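Local coordinates for isocitrate dehydrogenase [NAD] subunit 1, mitochondrial (Saccharomyces cerevisiae, PDB 3BLX), which forms, with subunit 2, the octameric mitochondrial enzyme that oxidises isocitrate to 2-oxoglutarate and CO2 with NAD(+) in the citric acid cycle, and also binds RNA, at residues Asp124-Glu130 and Asp231-Ser237; Phe167-Lys171 and Tyr206-Val211. One frame throughout, in Å; residues are numbered along the deposited sequence.

Both contacts belong to the sheet region of the isocitrate/isopropylmalate dehydrogenase fold, their centres about 13 Å apart. Contact 1 pairs two parallel strands, 124-130 and 232-235, and is buried; contact 2 sits further from the chain centre, where helix 156-172 meets the turn leading into strand 210-215. Along the chain, both segments of contact 2 fall between those of contact 1. Strand 177-182 connects them, pairing with 232-235 on one side and 210-215 on the other. Helix 156-172 spans both: Phe169, whose CA-to-CB bond points away from 206-211, brings CE1 to 3.7 Å from Ile126 CD1. One helix thus covers the face of the strand pair opposite the one bearing Arg129, a substrate-binding residue by similarity.

Contact 1: Asp124-Glu130 and Asp231-Ser237; sequences DLIVIRE and DVLVTPS
Ile128 (chi1 m, chi2 t) spreads over Val232 and Val234 of the neighbouring strand, its CD1 4.0 Å from Val232 CG1 and its CG2 4.4 Å from Val234 CG1. Strands 124-130 and 232-235 run parallel, axes 4.7 Å apart at 17°, in extended conformation. Ile126 pairs with Val232, Val127 with Leu233, Ile128 with Val234 and Arg129 with Thr235. Hydrogen bonds alternate: Ile126 N to Asp231 O (3.0 Å), Leu233 N to Ile126 O (2.8 Å), Ile128 N to Leu233 O (2.7 Å), Thr235 N to Ile128 O (3.0 Å) and Glu130 N to Thr235 O (3.0 Å). The face bearing Ile126, Ile128, Val232 and Val234 lies under helix 156-172. The other carries Val127 and Leu233 (CG2 to CD1, 4.3 Å), then Arg129 and Thr235, whose OG1 (chi1 p) lies 3.8 Å from Arg129 CB and donates a hydrogen bond to Pro236 O (3.1 Å). At the N-terminal end Asp124 and Asp231 both salt-bridge Arg175. In the mixed sheet 124-130 is the junction, parallel to 232-235, antiparallel to 105-111; 232-235 pairs on with 177-182. On their face, Val127 and Leu233 give way to polar Arg129 and Thr235; Arg129 lies near Arg98, consistent with substrate binding inferred by similarity.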
loop_
_atom_site.group_PDB
_atom_site.type_symbol
_atom_site.label_atom_id
_atom_site.label_comp_id
_atom_site.label_asym_id
_atom_site.label_seq_id
_atom_site.Cartn_x
_atom_site.Cartn_y
_atom_site.Cartn_z
ATOM N N ASP E 124 27.189 23.728 -25.800
ATOM C CA ASP E 124 25.826 23.455 -25.356
ATOM C C ASP E 124 25.582 21.986 -25.023
ATOM O O ASP E 124 24.930 21.253 -25.787
ATOM C CB ASP E 124 24.796 23.945 -26.376
ATOM C CG ASP E 124 23.390 23.971 -25.794
ATOM O OD1 ASP E 124 23.231 23.574 -24.610
ATOM O OD2 ASP E 124 22.453 24.394 -26.510
ATOM N N LEU E 125 26.087 21.558 -23.874
ATOM C CA LEU E 125 25.806 20.194 -23.462
ATOM C C LEU E 125 25.056 20.101 -22.144
ATOM O O LEU E 125 25.092 21.017 -21.323
ATOM C CB LEU E 125 27.059 19.322 -23.484
ATOM C CG LEU E 125 28.307 19.796 -22.774
ATOM C CD1 LEU E 125 28.298 19.298 -21.353
ATOM C CD2 LEU E 125 29.458 19.181 -23.522
ATOM N N ILE E 126 24.350 18.988 -21.995
ATOM C CA ILE E 126 23.548 18.678 -20.832
ATOM C C ILE E 126 24.024 17.347 -20.283
ATOM O O ILE E 126 24.140 16.386 -21.032
ATOM C CB ILE E 126 22.107 18.545 -21.246
ATOM C CG1 ILE E 126 21.636 19.879 -21.790
ATOM C CG2 ILE E 126 21.221 18.067 -20.077
ATOM C CD1 ILE E 126 20.214 19.836 -22.261
ATOM N N VAL E 127 24.329 17.308 -18.990
ATOM C CA VAL E 127 24.775 16.091 -18.348
ATOM C C VAL E 127 23.696 15.640 -17.379
ATOM O O VAL E 127 23.296 16.379 -16.478
ATOM C CB VAL E 127 26.126 16.283 -17.611
ATOM C CG1 VAL E 127 26.456 15.055 -16.759
ATOM C CG2 VAL E 127 27.246 16.564 -18.610
ATOM N N ILE E 128 23.186 14.435 -17.595
ATOM C CA ILE E 128 22.152 13.870 -16.717
ATOM C C ILE E 128 22.787 12.699 -15.993
ATOM O O ILE E 128 23.268 11.769 -16.631
ATOM C CB ILE E 128 20.917 13.401 -17.521
ATOM C CG1 ILE E 128 20.171 14.587 -18.117
ATOM C CG2 ILE E 128 19.990 12.585 -16.662
ATOM C CD1 ILE E 128 19.115 14.233 -19.096
ATOM N N ARG E 129 22.832 12.749 -14.668
ATOM C CA ARG E 129 23.437 11.645 -13.935
ATOM C C ARG E 129 22.479 10.944 -12.947
ATOM O O ARG E 129 21.630 11.581 -12.330
ATOM C CB ARG E 129 24.751 12.080 -13.281
ATOM C CG ARG E 129 24.621 12.651 -11.909
ATOM C CD ARG E 129 25.845 12.324 -11.091
ATOM N NE ARG E 129 25.616 12.636 -9.688
ATOM C CZ ARG E 129 25.798 13.848 -9.174
ATOM N NH1 ARG E 129 26.219 14.836 -9.961
ATOM N NH2 ARG E 129 25.564 14.076 -7.882
ATOM N N GLU E 130 22.615 9.626 -12.841
ATOM C CA GLU E 130 21.816 8.815 -11.956
ATOM C C GLU E 130 22.216 9.107 -10.522
ATOM O O GLU E 130 23.394 9.155 -10.223
ATOM C CB GLU E 130 22.037 7.329 -12.270
ATOM C CG GLU E 130 20.864 6.419 -11.896
ATOM C CD GLU E 130 20.664 6.250 -10.380
ATOM O OE1 GLU E 130 21.675 6.062 -9.653
ATOM O OE2 GLU E 130 19.486 6.302 -9.927
ATOM N N ASP E 231 25.755 16.141 -27.061
ATOM C CA ASP E 231 24.495 16.833 -26.869
ATOM C C ASP E 231 23.960 16.587 -25.432
ATOM O O ASP E 231 24.185 17.383 -24.525
ATOM C CB ASP E 231 23.505 16.392 -27.957
ATOM C CG ASP E 231 22.294 17.313 -28.058
ATOM O OD1 ASP E 231 22.130 18.166 -27.160
ATOM O OD2 ASP E 231 21.508 17.186 -29.031
ATOM N N VAL E 232 23.259 15.480 -25.228
ATOM C CA VAL E 232 22.870 15.081 -23.903
ATOM C C VAL E 232 23.697 13.878 -23.481
ATOM O O VAL E 232 23.693 12.863 -24.167
ATOM C CB VAL E 232 21.391 14.728 -23.870
ATOM C CG1 VAL E 232 21.053 14.076 -22.566
ATOM C CG2 VAL E 232 20.547 15.966 -24.058
ATOM N N LEU E 233 24.436 13.999 -22.381
ATOM C CA LEU E 233 25.136 12.854 -21.797
ATOM C C LEU E 233 24.357 12.241 -20.612
ATOM O O LEU E 233 23.896 12.970 -19.733
ATOM C CB LEU E 233 26.520 13.277 -21.354
ATOM C CG LEU E 233 27.392 13.804 -22.489
ATOM C CD1 LEU E 233 28.756 14.285 -21.965
ATOM C CD2 LEU E 233 27.574 12.686 -23.472
ATOM N N VAL E 234 24.184 10.914 -20.600
ATOM C CA VAL E 234 23.589 10.195 -19.464
ATOM C C VAL E 234 24.623 9.275 -18.849
ATOM O O VAL E 234 25.198 8.458 -19.549
ATOM C CB VAL E 234 22.468 9.272 -19.894
ATOM C CG1 VAL E 234 21.535 9.043 -18.729
ATOM C CG2 VAL E 234 21.730 9.855 -21.060
ATOM N N THR E 235 24.865 9.398 -17.550
ATOM C CA THR E 235 25.899 8.596 -16.917
ATOM C C THR E 235 25.484 8.146 -15.534
ATOM O O THR E 235 24.626 8.755 -14.904
ATOM C CB THR E 235 27.215 9.377 -16.776
ATOM O OG1 THR E 235 27.081 10.353 -15.744
ATOM C CG2 THR E 235 27.526 10.115 -18.048
ATOM N N PRO E 236 26.087 7.056 -15.063
ATOM C CA PRO E 236 25.954 6.596 -13.683
ATOM C C PRO E 236 26.465 7.674 -12.730
ATOM O O PRO E 236 27.119 8.633 -13.135
ATOM C CB PRO E 236 26.885 5.383 -13.633
ATOM C CG PRO E 236 26.980 4.914 -15.042
ATOM C CD PRO E 236 26.921 6.151 -15.871
ATOM N N SER E 237 26.164 7.505 -11.458
ATOM C CA SER E 237 26.664 8.403 -10.435
ATOM C C SER E 237 28.170 8.722 -10.548
ATOM O O SER E 237 28.564 9.888 -10.487
ATOM C CB SER E 237 26.368 7.802 -9.065
ATOM O OG SER E 237 26.722 6.415 -9.034
#

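Contact 2: Phe167-Lys171 and Tyr206-Val211; sequences FDFAK and YPDIDV
Phe167, Ala170, Ile209 and Val211 form the apolar centre between helix 156-172 and the turn and first residues of strand 210-215. Ile209 (chi1 m, chi2 t) puts CD1 3.7 Å from Ala170 CB and CG2 4.1 Å from Phe167 CD1, while Val211 CG1 meets Phe167 CZ at 3.9 Å; Ile209 CG2 and Val211 CG1 lie at the edge of the Phe167 ring (chi1 m). Next to this core, Phe167 CB sits 3.4 Å from the Tyr206 ring centroid, a CH-pi contact over the face. The two near-parallel rings (16°, centroids 5.2 Å apart) are slid so far that they barely overlap. Tyr206 (chi1 m) gives a hydrogen bond from OH to Asp168 OD1 at 2.7 Å. Further out, the Lys171 side chain, bent at chi2 (p) and then straight, passes the Tyr206 ring edge (CD to CD2 4.3 Å) to a long salt bridge, NZ to Asp208 OD2, 3.6 Å. The type I beta turn Tyr206-Ile209 joins helix 190-205 to strand 210-215, completing a beta-alpha-beta unit with parallel strand 177-182.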
loop_
_atom_site.group_PDB
_atom_site.type_symbol
_atom_site.label_atom_id
_atom_site.label_comp_id
_atom_site.label_asym_id
_atom_site.label_seq_id
_atom_site.Cartn_x
_atom_site.Cartn_y
_atom_site.Cartn_z
ATOM N N PHE E 167 15.699 10.568 -22.120
ATOM C CA PHE E 167 15.049 10.654 -23.417
ATOM C C PHE E 167 13.876 11.601 -23.383
ATOM O O PHE E 167 13.716 12.405 -24.298
ATOM C CB PHE E 167 14.642 9.276 -23.902
ATOM C CG PHE E 167 15.801 8.458 -24.375
ATOM C CD1 PHE E 167 16.572 8.884 -25.450
ATOM C CD2 PHE E 167 16.129 7.276 -23.748
ATOM C CE1 PHE E 167 17.645 8.125 -25.907
ATOM C CE2 PHE E 167 17.207 6.512 -24.195
ATOM C CZ PHE E 167 17.969 6.946 -25.281
ATOM N N ASP E 168 13.068 11.526 -22.324
ATOM C CA ASP E 168 11.939 12.454 -22.178
ATOM C C ASP E 168 12.392 13.898 -22.143
ATOM O O ASP E 168 11.656 14.794 -22.544
ATOM C CB ASP E 168 11.127 12.151 -20.933
ATOM C CG ASP E 168 10.226 10.931 -21.097
ATOM O OD1 ASP E 168 9.802 10.644 -22.248
ATOM O OD2 ASP E 168 9.934 10.265 -20.068
ATOM N N PHE E 169 13.612 14.109 -21.674
ATOM C CA PHE E 169 14.181 15.448 -21.511
ATOM C C PHE E 169 14.690 15.959 -22.852
ATOM O O PHE E 169 14.493 17.108 -23.207
ATOM C CB PHE E 169 15.325 15.379 -20.503
ATOM C CG PHE E 169 15.815 16.705 -20.032
ATOM C CD1 PHE E 169 16.847 17.358 -20.716
ATOM C CD2 PHE E 169 15.290 17.278 -18.879
ATOM C CE1 PHE E 169 17.329 18.579 -20.269
ATOM C CE2 PHE E 169 15.760 18.490 -18.421
ATOM C CZ PHE E 169 16.785 19.152 -19.116
ATOM N N ALA E 170 15.349 15.082 -23.591
ATOM C CA ALA E 170 15.770 15.387 -24.942
ATOM C C ALA E 170 14.559 15.742 -25.807
ATOM O O ALA E 170 14.601 16.722 -26.534
ATOM C CB ALA E 170 16.546 14.206 -25.536
ATOM N N LYS E 171 13.486 14.953 -25.717
ATOM C CA LYS E 171 12.217 15.237 -26.414
ATOM C C LYS E 171 11.712 16.639 -26.080
ATOM O O LYS E 171 11.447 17.449 -26.962
ATOM C CB LYS E 171 11.133 14.218 -26.018
ATOM C CG LYS E 171 10.153 13.796 -27.134
ATOM C CD LYS E 171 10.767 12.672 -28.007
ATOM C CE LYS E 171 9.799 12.110 -29.070
ATOM N NZ LYS E 171 10.460 11.100 -29.993
ATOM N N TYR E 206 12.058 5.702 -28.389
ATOM C CA TYR E 206 12.399 7.068 -28.820
ATOM C C TYR E 206 13.203 7.033 -30.130
ATOM O O TYR E 206 14.418 7.256 -30.144
ATOM C CB TYR E 206 13.172 7.815 -27.711
ATOM C CG TYR E 206 12.429 7.890 -26.369
ATOM C CD1 TYR E 206 12.534 6.864 -25.434
ATOM C CD2 TYR E 206 11.638 8.995 -26.040
ATOM C CE1 TYR E 206 11.863 6.916 -24.227
ATOM C CE2 TYR E 206 10.957 9.064 -24.820
ATOM C CZ TYR E 206 11.074 8.017 -23.914
ATOM O OH TYR E 206 10.390 8.079 -22.700
ATOM N N PRO E 207 12.524 6.736 -31.244
ATOM C CA PRO E 207 13.263 6.447 -32.484
ATOM C C PRO E 207 13.806 7.728 -33.122
ATOM O O PRO E 207 14.853 7.704 -33.801
ATOM C CB PRO E 207 12.202 5.802 -33.387
ATOM C CG PRO E 207 10.984 5.544 -32.466
ATOM C CD PRO E 207 11.068 6.594 -31.408
ATOM N N ASP E 208 13.093 8.833 -32.873
ATOM C CA ASP E 208 13.447 10.166 -33.381
ATOM C C ASP E 208 14.727 10.741 -32.757
ATOM O O ASP E 208 15.223 11.796 -33.174
ATOM C CB ASP E 208 12.295 11.142 -33.133
ATOM C CG ASP E 208 11.023 10.758 -33.880
ATOM O OD1 ASP E 208 11.100 9.875 -34.770
ATOM O OD2 ASP E 208 9.948 11.343 -33.577
ATOM N N ILE E 209 15.248 10.043 -31.754
ATOM C CA ILE E 209 16.448 10.478 -31.059
ATOM C C ILE E 209 17.625 9.520 -31.269
ATOM O O ILE E 209 17.507 8.300 -31.090
ATOM C CB ILE E 209 16.173 10.670 -29.562
ATOM C CG1 ILE E 209 15.186 11.805 -29.364
ATOM C CG2 ILE E 209 17.470 10.969 -28.829
ATOM C CD1 ILE E 209 14.751 11.982 -27.941
ATOM N N ASP E 210 18.761 10.090 -31.648
ATOM C CA ASP E 210 19.982 9.323 -31.867
ATOM C C ASP E 210 20.589 8.861 -30.560
ATOM O O ASP E 210 20.995 9.679 -29.729
ATOM C CB ASP E 210 21.032 10.165 -32.612
ATOM C CG ASP E 210 20.737 10.304 -34.096
ATOM O OD1 ASP E 210 19.607 9.975 -34.528
ATOM O OD2 ASP E 210 21.641 10.752 -34.834
ATOM N N VAL E 211 20.674 7.550 -30.390
ATOM C CA VAL E 211 21.359 6.979 -29.234
ATOM C C VAL E 211 22.793 6.612 -29.599
ATOM O O VAL E 211 23.075 6.307 -30.743
ATOM C CB VAL E 211 20.680 5.703 -28.767
ATOM C CG1 VAL E 211 20.977 5.480 -27.290
ATOM C CG2 VAL E 211 19.179 5.782 -29.017
#